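Long-range contacts in KLLA0E08119p (Kluyveromyces lactis, PDB 3VA7), which probably carboxylates urea to allophanate with ATP, bicarbonate and biotin, as the urea carboxylase part of a larger multifunctional enzyme: residues P1001-L1009 and W1115-F1126; L1046-W1054 and E1083-N1093. All blocks are in the same frame, centred on the assembly; numbering follows the deposited sequence.

Interaction 1: P1001-L1009 and W1115-F1126; sequences PLDPRHRYL and WINENIDSIVAF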
loop_
_atom_site.group_PDB
_atom_site.type_symbol
_atom_site.label_atom_id
_atom_site.label_comp_id
_atom_site.label_asym_id
_atom_site.label_seq_id
_atom_site.Cartn_x
_atom_site.Cartn_y
_atom_site.Cartn_z
ATOM N N PRO A 1001 6.986 -26.724 14.373
ATOM C CA PRO A 1001 6.219 -27.903 14.021
ATOM C C PRO A 1001 5.633 -28.546 15.288
ATOM O O PRO A 1001 6.256 -28.500 16.356
ATOM C CB PRO A 1001 7.267 -28.800 13.347
ATOM C CG PRO A 1001 8.304 -27.890 12.906
ATOM C CD PRO A 1001 8.388 -26.821 13.934
ATOM N N LEU A 1002 4.424 -29.087 15.177
ATOM C CA LEU A 1002 3.730 -29.712 16.309
ATOM C C LEU A 1002 4.340 -31.072 16.571
ATOM O O LEU A 1002 4.326 -31.553 17.700
ATOM C CB LEU A 1002 2.216 -29.800 16.059
ATOM C CG LEU A 1002 1.509 -28.438 16.287
ATOM C CD1 LEU A 1002 0.105 -28.395 15.720
ATOM C CD2 LEU A 1002 1.499 -28.067 17.783
ATOM N N ASP A 1003 4.952 -31.643 15.527
ATOM C CA ASP A 1003 5.707 -32.885 15.641
ATOM C C ASP A 1003 7.157 -32.586 16.024
ATOM O O ASP A 1003 7.856 -31.940 15.268
ATOM C CB ASP A 1003 5.620 -33.673 14.321
ATOM C CG ASP A 1003 6.093 -35.137 14.456
ATOM O OD1 ASP A 1003 5.546 -35.981 13.675
ATOM O OD2 ASP A 1003 6.995 -35.447 15.301
ATOM N N PRO A 1004 7.610 -33.044 17.206
ATOM C CA PRO A 1004 8.983 -32.743 17.632
ATOM C C PRO A 1004 10.070 -33.294 16.712
ATOM O O PRO A 1004 11.199 -32.736 16.684
ATOM C CB PRO A 1004 9.062 -33.379 19.028
ATOM C CG PRO A 1004 7.640 -33.278 19.518
ATOM C CD PRO A 1004 6.864 -33.707 18.295
ATOM N N ARG A 1005 9.743 -34.358 15.981
ATOM C CA ARG A 1005 10.654 -34.931 14.961
ATOM C C ARG A 1005 10.687 -34.043 13.718
ATOM O O ARG A 1005 11.275 -34.434 12.704
ATOM C CB ARG A 1005 10.183 -36.356 14.537
ATOM C CG ARG A 1005 9.895 -37.268 15.724
ATOM C CD ARG A 1005 9.044 -38.488 15.400
ATOM N NE ARG A 1005 7.611 -38.228 15.209
ATOM C CZ ARG A 1005 6.691 -39.202 15.099
ATOM N NH1 ARG A 1005 7.064 -40.495 15.175
ATOM N NH2 ARG A 1005 5.405 -38.914 14.904
ATOM N N HIS A 1006 10.005 -32.889 13.738
ATOM C CA HIS A 1006 10.047 -32.038 12.573
ATOM C C HIS A 1006 10.895 -30.849 12.846
ATOM O O HIS A 1006 10.942 -29.900 12.063
ATOM C CB HIS A 1006 8.666 -31.640 12.130
ATOM C CG HIS A 1006 7.980 -32.701 11.349
ATOM N ND1 HIS A 1006 6.611 -32.744 11.187
ATOM C CD2 HIS A 1006 8.477 -33.772 10.691
ATOM C CE1 HIS A 1006 6.294 -33.790 10.459
ATOM N NE2 HIS A 1006 7.409 -34.432 10.143
ATOM N N ARG A 1007 11.602 -30.904 13.963
ATOM C CA ARG A 1007 12.312 -29.734 14.418
ATOM C C ARG A 1007 13.743 -30.001 14.165
ATOM O O ARG A 1007 14.319 -30.864 14.795
ATOM C CB ARG A 1007 12.043 -29.435 15.891
ATOM C CG ARG A 1007 10.600 -29.229 16.146
ATOM C CD ARG A 1007 10.248 -29.218 17.600
ATOM N NE ARG A 1007 8.803 -29.115 17.741
ATOM C CZ ARG A 1007 8.142 -29.209 18.904
ATOM N NH1 ARG A 1007 8.799 -29.391 20.040
ATOM N NH2 ARG A 1007 6.798 -29.138 18.917
ATOM N N TYR A 1008 14.293 -29.223 13.242
ATOM C CA TYR A 1008 15.622 -29.377 12.703
ATOM C C TYR A 1008 16.557 -28.322 13.265
ATOM O O TYR A 1008 16.150 -27.162 13.531
ATOM C CB TYR A 1008 15.490 -29.221 11.194
ATOM C CG TYR A 1008 14.760 -30.401 10.525
ATOM C CD1 TYR A 1008 14.757 -31.657 11.139
ATOM C CD2 TYR A 1008 14.149 -30.280 9.261
ATOM C CE1 TYR A 1008 14.147 -32.752 10.568
ATOM C CE2 TYR A 1008 13.540 -31.401 8.637
ATOM C CZ TYR A 1008 13.536 -32.643 9.312
ATOM O OH TYR A 1008 12.953 -33.814 8.783
ATOM N N LEU A 1009 17.818 -28.699 13.478
ATOM C CA LEU A 1009 18.825 -27.705 13.803
ATOM C C LEU A 1009 19.013 -26.722 12.629
ATOM O O LEU A 1009 18.593 -26.990 11.498
ATOM C CB LEU A 1009 20.115 -28.411 14.083
ATOM C CG LEU A 1009 20.293 -29.335 15.299
ATOM C CD1 LEU A 1009 21.760 -29.745 15.334
ATOM C CD2 LEU A 1009 19.911 -28.612 16.629
ATOM N N TRP A 1115 -1.228 -37.741 21.883
ATOM C CA TRP A 1115 -0.499 -38.017 20.668
ATOM C C TRP A 1115 0.999 -38.139 20.943
ATOM O O TRP A 1115 1.651 -38.996 20.360
ATOM C CB TRP A 1115 -0.788 -36.945 19.658
ATOM C CG TRP A 1115 -0.176 -37.200 18.380
ATOM C CD1 TRP A 1115 -0.689 -37.930 17.347
ATOM C CD2 TRP A 1115 1.081 -36.710 17.950
ATOM N NE1 TRP A 1115 0.184 -37.922 16.280
ATOM C CE2 TRP A 1115 1.285 -37.181 16.626
ATOM C CE3 TRP A 1115 2.063 -35.908 18.548
ATOM C CZ2 TRP A 1115 2.443 -36.869 15.881
ATOM C CZ3 TRP A 1115 3.216 -35.592 17.809
ATOM C CH2 TRP A 1115 3.392 -36.078 16.483
ATOM N N ILE A 1116 1.544 -37.321 21.843
ATOM C CA ILE A 1116 2.956 -37.458 22.176
ATOM C C ILE A 1116 3.182 -38.832 22.735
ATOM O O ILE A 1116 4.143 -39.476 22.359
ATOM C CB ILE A 1116 3.529 -36.325 23.107
ATOM C CG1 ILE A 1116 4.027 -35.155 22.272
ATOM C CG2 ILE A 1116 4.723 -36.784 23.894
ATOM C CD1 ILE A 1116 2.965 -34.556 21.372
ATOM N N ASN A 1117 2.281 -39.309 23.602
ATOM C CA ASN A 1117 2.426 -40.672 24.134
ATOM C C ASN A 1117 2.494 -41.804 23.101
ATOM O O ASN A 1117 3.511 -42.489 23.044
ATOM C CB ASN A 1117 1.449 -40.964 25.265
ATOM C CG ASN A 1117 2.103 -40.799 26.611
ATOM O OD1 ASN A 1117 2.711 -41.741 27.148
ATOM N ND2 ASN A 1117 2.028 -39.573 27.156
ATOM N N GLU A 1118 1.462 -41.973 22.278
ATOM C CA GLU A 1118 1.489 -42.995 21.230
ATOM C C GLU A 1118 2.671 -42.854 20.225
ATOM O O GLU A 1118 2.599 -43.420 19.117
ATOM C CB GLU A 1118 0.193 -42.991 20.389
ATOM C CG GLU A 1118 -1.096 -42.539 21.049
ATOM C CD GLU A 1118 -2.195 -42.169 20.018
ATOM O OE1 GLU A 1118 -3.397 -42.378 20.325
ATOM O OE2 GLU A 1118 -1.874 -41.663 18.908
ATOM N N ASN A 1119 3.727 -42.102 20.574
ATOM C CA ASN A 1119 4.834 -41.779 19.650
ATOM C C ASN A 1119 6.029 -41.370 20.450
ATOM O O ASN A 1119 7.075 -41.030 19.886
ATOM C CB ASN A 1119 4.500 -40.622 18.717
ATOM C CG ASN A 1119 3.405 -40.942 17.743
ATOM O OD1 ASN A 1119 3.649 -41.578 16.710
ATOM N ND2 ASN A 1119 2.188 -40.472 18.028
ATOM N N ILE A 1120 5.882 -41.378 21.768
ATOM C CA ILE A 1120 6.974 -40.970 22.654
ATOM C C ILE A 1120 8.309 -41.608 22.270
ATOM O O ILE A 1120 9.352 -40.980 22.377
ATOM C CB ILE A 1120 6.646 -41.264 24.150
ATOM C CG1 ILE A 1120 7.737 -40.716 25.078
ATOM C CG2 ILE A 1120 6.436 -42.760 24.401
ATOM C CD1 ILE A 1120 7.879 -39.199 25.052
ATOM N N ASP A 1121 8.244 -42.851 21.807
ATOM C CA ASP A 1121 9.420 -43.677 21.549
ATOM C C ASP A 1121 10.245 -43.130 20.404
ATOM O O ASP A 1121 11.450 -42.830 20.549
ATOM C CB ASP A 1121 8.964 -45.109 21.247
ATOM C CG ASP A 1121 8.075 -45.681 22.368
ATOM O OD1 ASP A 1121 8.655 -46.352 23.276
ATOM O OD2 ASP A 1121 6.827 -45.412 22.356
ATOM N N SER A 1122 9.557 -43.005 19.273
ATOM C CA SER A 1122 10.050 -42.357 18.083
ATOM C C SER A 1122 10.555 -40.932 18.354
ATOM O O SER A 1122 11.648 -40.561 17.888
ATOM C CB SER A 1122 8.929 -42.339 17.070
ATOM O OG SER A 1122 9.412 -41.897 15.834
ATOM N N ILE A 1123 9.778 -40.152 19.126
ATOM C CA ILE A 1123 10.177 -38.785 19.511
ATOM C C ILE A 1123 11.521 -38.796 20.235
ATOM O O ILE A 1123 12.428 -38.038 19.873
ATOM C CB ILE A 1123 9.068 -38.071 20.341
ATOM C CG1 ILE A 1123 7.959 -37.563 19.426
ATOM C CG2 ILE A 1123 9.621 -36.950 21.169
ATOM C CD1 ILE A 1123 6.571 -37.634 20.040
ATOM N N VAL A 1124 11.671 -39.676 21.226
ATOM C CA VAL A 1124 12.886 -39.688 22.057
ATOM C C VAL A 1124 14.131 -40.144 21.308
ATOM O O VAL A 1124 15.156 -39.509 21.369
ATOM C CB VAL A 1124 12.681 -40.501 23.344
ATOM C CG1 VAL A 1124 13.980 -40.499 24.208
ATOM C CG2 VAL A 1124 11.469 -39.926 24.132
ATOM N N ALA A 1125 14.011 -41.255 20.605
ATOM C CA ALA A 1125 14.991 -41.692 19.613
ATOM C C ALA A 1125 15.421 -40.520 18.716
ATOM O O ALA A 1125 16.642 -40.279 18.552
ATOM C CB ALA A 1125 14.394 -42.791 18.752
ATOM N N PHE A 1126 14.437 -39.807 18.130
ATOM C CA PHE A 1126 14.752 -38.639 17.299
ATOM C C PHE A 1126 15.584 -37.593 18.053
ATOM O O PHE A 1126 16.576 -37.124 17.536
ATOM C CB PHE A 1126 13.513 -38.000 16.646
ATOM C CG PHE A 1126 13.843 -36.791 15.832
ATOM C CD1 PHE A 1126 14.053 -36.895 14.462
ATOM C CD2 PHE A 1126 14.008 -35.550 16.440
ATOM C CE1 PHE A 1126 14.408 -35.770 13.707
ATOM C CE2 PHE A 1126 14.363 -34.427 15.699
ATOM C CZ PHE A 1126 14.554 -34.540 14.333
#

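Interaction 2: L1046-W1054 and E1083-N1093; sequences LVGRTITAW and EEELEVIIEDN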
loop_
_atom_site.group_PDB
_atom_site.type_symbol
_atom_site.label_atom_id
_atom_site.label_comp_id
_atom_site.label_asym_id
_atom_site.label_seq_id
_atom_site.Cartn_x
_atom_site.Cartn_y
_atom_site.Cartn_z
ATOM N N LEU A 1046 16.131 -20.000 3.699
ATOM C CA LEU A 1046 15.069 -19.917 2.707
ATOM C C LEU A 1046 14.847 -21.236 1.964
ATOM O O LEU A 1046 15.753 -21.850 1.465
ATOM C CB LEU A 1046 15.341 -18.770 1.721
ATOM C CG LEU A 1046 15.735 -17.428 2.341
ATOM C CD1 LEU A 1046 16.087 -16.420 1.278
ATOM C CD2 LEU A 1046 14.657 -16.848 3.332
ATOM N N VAL A 1047 13.586 -21.607 1.808
ATOM C CA VAL A 1047 13.204 -22.976 1.535
ATOM C C VAL A 1047 12.172 -23.002 0.393
ATOM O O VAL A 1047 12.095 -23.971 -0.357
ATOM C CB VAL A 1047 12.731 -23.465 2.893
ATOM C CG1 VAL A 1047 11.259 -23.861 3.016
ATOM C CG2 VAL A 1047 13.748 -24.283 3.561
ATOM N N GLY A 1048 11.417 -21.925 0.187
ATOM C CA GLY A 1048 10.394 -21.958 -0.848
ATOM C C GLY A 1048 9.434 -20.805 -0.699
ATOM O O GLY A 1048 9.699 -19.873 0.086
ATOM N N ARG A 1049 8.327 -20.819 -1.437
ATOM C CA ARG A 1049 7.452 -19.666 -1.378
ATOM C C ARG A 1049 5.968 -20.019 -1.439
ATOM O O ARG A 1049 5.576 -20.877 -2.218
ATOM C CB ARG A 1049 7.865 -18.662 -2.449
ATOM C CG ARG A 1049 7.172 -17.349 -2.426
ATOM C CD ARG A 1049 7.723 -16.390 -3.528
ATOM N NE ARG A 1049 8.028 -17.042 -4.800
ATOM C CZ ARG A 1049 7.463 -16.740 -5.970
ATOM N NH1 ARG A 1049 6.594 -15.745 -6.073
ATOM N NH2 ARG A 1049 7.812 -17.414 -7.058
ATOM N N THR A 1050 5.181 -19.367 -0.570
ATOM C CA THR A 1050 3.710 -19.365 -0.573
ATOM C C THR A 1050 3.191 -17.997 -0.976
ATOM O O THR A 1050 3.894 -17.193 -1.625
ATOM C CB THR A 1050 3.099 -19.420 0.843
ATOM O OG1 THR A 1050 4.103 -19.575 1.864
ATOM C CG2 THR A 1050 1.937 -20.401 0.942
ATOM N N ILE A 1051 1.945 -17.747 -0.555
ATOM C CA ILE A 1051 1.283 -16.463 -0.667
ATOM C C ILE A 1051 1.396 -15.732 0.682
ATOM O O ILE A 1051 1.349 -16.365 1.755
ATOM C CB ILE A 1051 -0.253 -16.606 -0.951
ATOM C CG1 ILE A 1051 -0.955 -17.350 0.221
ATOM C CG2 ILE A 1051 -0.496 -17.173 -2.311
ATOM C CD1 ILE A 1051 -2.390 -17.650 0.067
ATOM N N THR A 1052 1.461 -14.404 0.616
ATOM C CA THR A 1052 1.502 -13.567 1.805
ATOM C C THR A 1052 0.312 -13.810 2.683
ATOM O O THR A 1052 -0.809 -13.934 2.203
ATOM C CB THR A 1052 1.530 -12.046 1.449
ATOM O OG1 THR A 1052 1.664 -11.295 2.668
ATOM C CG2 THR A 1052 0.296 -11.638 0.700
ATOM N N ALA A 1053 0.562 -13.881 3.970
ATOM C CA ALA A 1053 -0.512 -14.001 4.901
ATOM C C ALA A 1053 -0.839 -12.577 5.441
ATOM O O ALA A 1053 -1.213 -12.408 6.627
ATOM C CB ALA A 1053 -0.093 -14.944 5.997
ATOM N N TRP A 1054 -0.674 -11.564 4.587
ATOM C CA TRP A 1054 -1.155 -10.215 4.889
ATOM C C TRP A 1054 -1.973 -9.676 3.743
ATOM O O TRP A 1054 -1.480 -9.590 2.634
ATOM C CB TRP A 1054 0.019 -9.297 5.110
ATOM C CG TRP A 1054 -0.304 -7.830 5.192
ATOM C CD1 TRP A 1054 -0.303 -6.902 4.156
ATOM C CD2 TRP A 1054 -0.610 -7.089 6.396
ATOM N NE1 TRP A 1054 -0.585 -5.641 4.661
ATOM C CE2 TRP A 1054 -0.796 -5.733 6.018
ATOM C CE3 TRP A 1054 -0.767 -7.454 7.758
ATOM C CZ2 TRP A 1054 -1.146 -4.741 6.944
ATOM C CZ3 TRP A 1054 -1.081 -6.453 8.681
ATOM C CH2 TRP A 1054 -1.270 -5.106 8.264
ATOM N N GLU A 1083 6.252 -23.666 -9.350
ATOM C CA GLU A 1083 6.437 -22.217 -9.430
ATOM C C GLU A 1083 5.370 -21.501 -10.276
ATOM O O GLU A 1083 4.744 -20.528 -9.812
ATOM C CB GLU A 1083 7.838 -21.799 -9.850
ATOM C CG GLU A 1083 7.922 -20.301 -9.991
ATOM C CD GLU A 1083 9.323 -19.733 -9.979
ATOM O OE1 GLU A 1083 10.258 -20.469 -9.681
ATOM O OE2 GLU A 1083 9.490 -18.535 -10.267
ATOM N N GLU A 1084 5.137 -21.968 -11.496
ATOM C CA GLU A 1084 4.141 -21.332 -12.371
ATOM C C GLU A 1084 2.696 -21.470 -11.804
ATOM O O GLU A 1084 1.899 -20.559 -11.914
ATOM C CB GLU A 1084 4.259 -21.871 -13.821
ATOM C CG GLU A 1084 3.915 -20.857 -14.982
ATOM C CD GLU A 1084 4.859 -19.629 -15.085
ATOM O OE1 GLU A 1084 4.382 -18.459 -15.047
ATOM O OE2 GLU A 1084 6.087 -19.823 -15.190
ATOM N N GLU A 1085 2.365 -22.590 -11.182
ATOM C CA GLU A 1085 1.069 -22.725 -10.564
ATOM C C GLU A 1085 0.905 -21.730 -9.403
ATOM O O GLU A 1085 -0.231 -21.293 -9.108
ATOM C CB GLU A 1085 0.856 -24.132 -10.025
ATOM C CG GLU A 1085 0.683 -25.215 -11.060
ATOM C CD GLU A 1085 0.620 -26.654 -10.483
ATOM O OE1 GLU A 1085 0.998 -26.954 -9.326
ATOM O OE2 GLU A 1085 0.210 -27.535 -11.234
ATOM N N LEU A 1086 2.025 -21.417 -8.732
ATOM C CA LEU A 1086 2.076 -20.469 -7.627
ATOM C C LEU A 1086 1.942 -19.055 -8.109
ATOM O O LEU A 1086 1.382 -18.249 -7.438
ATOM C CB LEU A 1086 3.384 -20.593 -6.820
ATOM C CG LEU A 1086 3.555 -19.542 -5.721
ATOM C CD1 LEU A 1086 2.576 -19.819 -4.612
ATOM C CD2 LEU A 1086 4.930 -19.523 -5.147
ATOM N N GLU A 1087 2.493 -18.725 -9.251
ATOM C CA GLU A 1087 2.283 -17.394 -9.744
ATOM C C GLU A 1087 0.806 -17.187 -10.165
ATOM O O GLU A 1087 0.332 -16.062 -10.163
ATOM C CB GLU A 1087 3.260 -17.059 -10.886
ATOM C CG GLU A 1087 4.710 -17.109 -10.478
ATOM C CD GLU A 1087 5.218 -15.924 -9.631
ATOM O OE1 GLU A 1087 6.402 -16.005 -9.152
ATOM O OE2 GLU A 1087 4.456 -14.918 -9.456
ATOM N N VAL A 1088 0.088 -18.259 -10.525
ATOM C CA VAL A 1088 -1.289 -18.098 -10.932
ATOM C C VAL A 1088 -2.066 -17.719 -9.641
ATOM O O VAL A 1088 -2.725 -16.678 -9.557
ATOM C CB VAL A 1088 -1.837 -19.356 -11.725
ATOM C CG1 VAL A 1088 -3.404 -19.469 -11.684
ATOM C CG2 VAL A 1088 -1.365 -19.321 -13.229
ATOM N N ILE A 1089 -1.909 -18.562 -8.633
ATOM C CA ILE A 1089 -2.489 -18.384 -7.348
ATOM C C ILE A 1089 -2.171 -16.998 -6.757
ATOM O O ILE A 1089 -3.056 -16.362 -6.229
ATOM C CB ILE A 1089 -2.073 -19.524 -6.359
ATOM C CG1 ILE A 1089 -2.760 -20.853 -6.741
ATOM C CG2 ILE A 1089 -2.447 -19.146 -4.888
ATOM C CD1 ILE A 1089 -1.962 -22.116 -6.294
ATOM N N ILE A 1090 -0.926 -16.541 -6.883
ATOM C CA ILE A 1090 -0.519 -15.250 -6.304
ATOM C C ILE A 1090 -1.343 -14.100 -6.916
ATOM O O ILE A 1090 -1.939 -13.308 -6.172
ATOM C CB ILE A 1090 1.016 -15.010 -6.420
ATOM C CG1 ILE A 1090 1.756 -15.855 -5.404
ATOM C CG2 ILE A 1090 1.399 -13.536 -6.333
ATOM C CD1 ILE A 1090 3.331 -15.829 -5.625
ATOM N N GLU A 1091 -1.391 -14.027 -8.246
ATOM C CA GLU A 1091 -2.213 -13.034 -8.944
ATOM C C GLU A 1091 -3.683 -13.171 -8.576
ATOM O O GLU A 1091 -4.331 -12.186 -8.228
ATOM C CB GLU A 1091 -2.033 -13.100 -10.457
ATOM C CG GLU A 1091 -2.175 -11.722 -11.136
ATOM C CD GLU A 1091 -2.353 -11.796 -12.690
ATOM O OE1 GLU A 1091 -2.187 -12.918 -13.281
ATOM O OE2 GLU A 1091 -2.674 -10.716 -13.309
ATOM N N ASP A 1092 -4.189 -14.383 -8.586
ATOM C CA ASP A 1092 -5.575 -14.585 -8.223
ATOM C C ASP A 1092 -5.886 -14.071 -6.789
ATOM O O ASP A 1092 -6.924 -13.463 -6.554
ATOM C CB ASP A 1092 -5.962 -16.061 -8.353
ATOM C CG ASP A 1092 -6.223 -16.511 -9.812
ATOM O OD1 ASP A 1092 -6.298 -15.678 -10.748
ATOM O OD2 ASP A 1092 -6.387 -17.751 -10.012
ATOM N N ASN A 1093 -4.990 -14.328 -5.843
ATOM C CA ASN A 1093 -5.203 -14.000 -4.465
ATOM C C ASN A 1093 -5.080 -12.482 -4.214
ATOM O O ASN A 1093 -5.766 -11.950 -3.330
ATOM C CB ASN A 1093 -4.251 -14.790 -3.585
ATOM C CG ASN A 1093 -4.350 -14.407 -2.101
ATOM O OD1 ASN A 1093 -5.388 -14.691 -1.451
ATOM N ND2 ASN A 1093 -3.286 -13.764 -1.555
HETATM O O HOH W 1 -3.335 -12.731 1.080
#

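Interaction 1: P1001-L1009 and W1115-F1126
Arg1005 bonds to Ser1122 and lies against Phe1126. It belongs to an Asx turn at 1003-1005, in the loop after strand 997-1001 of the carboxyltransferase region. The turn packs on the end of helix 1109-1117 and along helix 1120-1128.

The polar contacts centre on the Arg1005 guanidinium. Arg1005 NH1 donates to Ser1122 OG (2.8 Å), which lies in the guanidinium plane. NE and NH2 grip the Asp1003 carboxylate side-on, one to each oxygen. Arg1005 NE meets the syn lone pair of Asp1003 OD2 (2.8 Å). OD2 also accepts a hydrogen bond from the backbone N of Arg1005, which closes the Asx turn. The bend at chi3 (-76°) brings the guanidinium round to both partners. An alanine here is likely to leave the Asp1003 carboxylate without its charge mate and Ser1122 OG without this donor. Outside the pair, Tyr1112 OH hydrogen-bonds to Leu1002 O.

Ring and apolar contacts flank this group. Trp1115 turns the edge of its ring to Asp1003, with Trp1115 CH2 3.5 Å from Asp1003 CG and the carboxylate nearly perpendicular to the ring. Pro1004 CD touches both Trp1115 CZ3 (4.1 Å) and Ile1123 CG1 (4.2 Å). Tyr1008 meets Phe1126 at the ring edges. Phe1126 makes a CH-pi contact: Arg1005 CA stands 3.6 Å from the centroid of the Phe1126 ring, 7° off its normal.

Interaction 2: L1046-W1054 and E1083-N1093
Strand 1046-1049 and helix 1083-1093 approach to 10.7 Å between their axes at an angle of 60°, and the chain just after the strand comes nearest the helix, with Ile1051 CA 6.0 Å from Ile1090 CA.

Arg1049 carries the polar part. Its NH1 and NH2 converge end-on on Glu1087 OE1, and the shorter bond is from NH2 of Arg1049 to OE1 of Glu1087 (2.9 Å). Both nitrogens come from the same face of the carboxylate, well above its plane. The oxygen stays in the guanidinium plane. Glu1083 OE2 adds only a long salt bridge to NH2 of Arg1049. Arg1049 NE pairs outside the two segments with Asp936, and Glu1083 OE1 accepts from Ser937 N. Glu1087 and Asp936 thus probably balance the charge of the buried guanidinium.

Leu1086 lies over one guanidinium face, its CD2 centred 3.8 Å above the plane of Arg1049. CB of Leu1086 points toward segment 1046-1054, and CG anti to the backbone N (chi1 175°) helps set CD2 over the guanidinium. CD2 also touches Arg1049 O. Farther along, Ile1051 CG2 meets Ile1089 CG2 (3.8 Å) and Ile1090 CG1 (4.0 Å). One water bridges Thr1052 O and Asn1093 ND2.

Thr1052 OG1 accepts from Trp1054 N, an ST turn, and is hydrogen-bonded to Asn1036 O. The Thr1050 side chain is about 13 Å from the bound urea. The whole is a helix packed beside a mixed beta sheet, in the carboxyltransferase region.

How the interactions relate
Interaction 2 is nested within the chain loop closed by interaction 1, its centre 30 Å away. Both attach helices to parts of the same mixed sheet: strand 997-1001 leads into the loop of interaction 1, and strand 1045-1049 and the chain just after it supply one side of interaction 2. Both are partly buried, but interaction 1 is peripheral, about 42 Å from the chain centre, against about 18 Å for interaction 2. Each relies on an arginine. In 1001-1009 it pairs with an acid of its own loop and reaches a hydroxyl across the contact; in 1046-1054 it pairs with acids across the contact and with Asp936 beside it. Interaction 1 adds aromatic rings, interaction 2 aliphatic branches.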